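Local coordinates for protein 3-dehydroquinate dehydratase (Clostridium difficile, PDB 3JS3) that catalyses the cis-dehydration of 3-dehydroquinate to 3-dehydroshikimate through an imine intermediate, the third step of the chorismate pathway, at residues A[46-51]-A[78-83]. Sequence-based numbering, arbitrary orientation.
Sequences LDIIEW and DIPLLF. With DHS (3-amino-4,5-dihydroxy-cyclohex-1-enecarboxylate), chain E.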
# COMPACT_ATOMS: atom_id res chain seq x y z
N LEU A 46 13.51 13.43 6.15
CA LEU A 46 13.27 12.30 7.04
C LEU A 46 12.95 12.85 8.42
O LEU A 46 13.13 14.03 8.68
CB LEU A 46 14.51 11.40 7.09
CG LEU A 46 15.81 12.07 7.55
CD1 LEU A 46 15.76 12.32 9.08
CD2 LEU A 46 17.04 11.23 7.16
N ASP A 47 12.50 11.97 9.30
CA ASP A 47 12.11 12.39 10.63
C ASP A 47 13.07 11.98 11.77
O ASP A 47 13.39 12.80 12.64
CB ASP A 47 10.74 11.85 10.90
CG ASP A 47 9.71 12.39 9.94
OD1 ASP A 47 9.53 13.62 9.92
OD2 ASP A 47 9.05 11.59 9.23
N ILE A 48 13.55 10.75 11.74
CA ILE A 48 14.40 10.23 12.78
C ILE A 48 15.52 9.44 12.14
O ILE A 48 15.36 8.89 11.07
CB ILE A 48 13.58 9.24 13.68
CG1 ILE A 48 12.30 9.90 14.21
CG2 ILE A 48 14.41 8.71 14.86
CD1 ILE A 48 11.34 8.90 14.92
N ILE A 49 16.66 9.36 12.81
CA ILE A 49 17.78 8.55 12.32
C ILE A 49 18.01 7.48 13.37
O ILE A 49 17.96 7.77 14.57
CB ILE A 49 19.08 9.37 12.16
CG1 ILE A 49 18.98 10.30 10.96
CG2 ILE A 49 20.30 8.47 11.97
CD1 ILE A 49 20.16 11.28 10.84
N GLU A 50 18.20 6.23 12.93
CA GLU A 50 18.50 5.11 13.82
C GLU A 50 19.95 4.70 13.63
O GLU A 50 20.38 4.42 12.51
CB GLU A 50 17.65 3.87 13.50
CG GLU A 50 18.03 2.61 14.35
CD GLU A 50 17.20 1.33 14.01
OE1 GLU A 50 16.98 1.01 12.84
OE2 GLU A 50 16.83 0.59 14.94
N TRP A 51 20.71 4.66 14.72
CA TRP A 51 22.06 4.16 14.61
C TRP A 51 22.05 2.67 14.98
O TRP A 51 21.85 2.29 16.14
CB TRP A 51 23.07 4.99 15.41
CG TRP A 51 24.46 4.46 15.31
CD1 TRP A 51 25.00 3.79 14.27
CD2 TRP A 51 25.52 4.63 16.27
NE1 TRP A 51 26.30 3.47 14.53
CE2 TRP A 51 26.66 3.99 15.74
CE3 TRP A 51 25.61 5.26 17.51
CZ2 TRP A 51 27.87 3.95 16.42
CZ3 TRP A 51 26.82 5.21 18.20
CH2 TRP A 51 27.93 4.56 17.65
N ASP A 78 20.07 18.52 15.68
CA ASP A 78 18.71 18.36 16.24
C ASP A 78 17.77 17.43 15.46
O ASP A 78 16.60 17.72 15.30
CB ASP A 78 18.04 19.71 16.55
CG ASP A 78 18.53 20.35 17.89
OD1 ASP A 78 18.70 21.59 17.94
OD2 ASP A 78 18.75 19.62 18.89
N ILE A 79 18.30 16.32 14.96
CA ILE A 79 17.49 15.30 14.32
C ILE A 79 17.36 14.18 15.37
O ILE A 79 18.37 13.73 15.95
CB ILE A 79 18.11 14.84 13.01
CG1 ILE A 79 17.99 15.99 11.98
CG2 ILE A 79 17.43 13.61 12.51
CD1 ILE A 79 18.69 15.72 10.67
N PRO A 80 16.12 13.77 15.68
CA PRO A 80 15.92 12.72 16.68
C PRO A 80 16.79 11.54 16.37
O PRO A 80 16.89 11.16 15.22
CB PRO A 80 14.45 12.38 16.53
CG PRO A 80 13.83 13.63 16.13
CD PRO A 80 14.83 14.36 15.27
N LEU A 81 17.44 10.96 17.36
CA LEU A 81 18.31 9.83 17.12
C LEU A 81 17.96 8.63 17.98
O LEU A 81 18.01 8.70 19.23
CB LEU A 81 19.73 10.23 17.39
CG LEU A 81 20.86 9.21 17.28
CD1 LEU A 81 21.04 8.69 15.86
CD2 LEU A 81 22.12 9.88 17.79
N LEU A 82 17.64 7.53 17.31
CA LEU A 82 17.35 6.26 17.96
C LEU A 82 18.65 5.44 18.02
O LEU A 82 19.33 5.29 17.01
CB LEU A 82 16.34 5.47 17.13
CG LEU A 82 16.03 4.02 17.56
CD1 LEU A 82 15.59 3.95 19.04
CD2 LEU A 82 14.95 3.37 16.64
N PHE A 83 18.97 4.87 19.17
CA PHE A 83 20.17 4.02 19.32
C PHE A 83 19.66 2.58 19.46
O PHE A 83 18.84 2.30 20.33
CB PHE A 83 20.92 4.45 20.57
CG PHE A 83 22.16 3.66 20.84
CD1 PHE A 83 22.18 2.71 21.84
CD2 PHE A 83 23.32 3.90 20.14
CE1 PHE A 83 23.32 2.01 22.10
CE2 PHE A 83 24.44 3.20 20.41
CZ PHE A 83 24.44 2.24 21.37
C1 DHS E . 13.35 -2.51 11.07
C3 DHS E . 13.56 -2.09 13.54
C4 DHS E . 14.92 -1.43 13.27
C5 DHS E . 15.61 -1.98 12.02
C6 DHS E . 14.67 -1.85 10.83
C7 DHS E . 12.59 -2.90 9.87
C2 DHS E . 12.87 -2.67 12.31
O2 DHS E . 15.74 -1.65 14.41
O3 DHS E . 16.79 -1.26 11.65
O4 DHS E . 11.80 -3.87 9.88
O5 DHS E . 12.78 -2.23 8.83
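Glu50 and Leu82 sit abreast on neighbouring parallel strands of a TIM barrel, and both side chains point into the barrel. The strands belong to one beta-alpha-beta unit, joined through helix 62-76. Three backbone hydrogen bonds hold them: Ile49 N to Pro80 O, Leu82 N to Ile49 O, and Trp51 N to Leu82 O at 2.7 Å.

Glu50 can be followed outward. Its CB lies 4.1 Å from Leu82 O. CG is anti to the backbone N (chi1 175°) and runs alongside Leu82, 3.9 Å from CD2. The chain stays extended beyond CG, which carries the carboxylate to the substrate site. There CD lies 3.3 Å from O2 of the bound 3-amino-4,5-dihydroxy-cyclohex-1-enecarboxylate. OE1 accepts a hydrogen bond from the ligand's O3. OE2 accepts one from O2, so the carboxylate grips both hydroxyls. OE2 is also hydrogen-bonded to Thr84 OG1, a second hold on that oxygen that would restrict rotation of the carboxylate, and it lies 3.8 Å from Leu82 CD2. Arg86, Ser236 and Gln240 also bind the substrate.

The other face of the sheet turns toward the helices. Ile49 CG2 packs on Leu81 CD1, while its CG1 and CD1 both meet Ile79 CG2. Trp51 and Phe83 lie side by side, pointing the same way, Trp51 against helix 62-76 and Phe83 against helix 98-110. Their rings form an offset edge-to-face pair, with planes at 68° and centroids 5.6 Å apart. The Phe83 edge turns to the six-membered ring of Trp51.

Where strand 48-52 begins, Ile48 meets Pro80 just ahead of strand 81-84; the side chains cross at about a right angle, Pro80 CB against Ile48 CG1. The proline ring also rests by the carbonyl of the residue before Ile48, its CD 3.4 Å from Asp47 O.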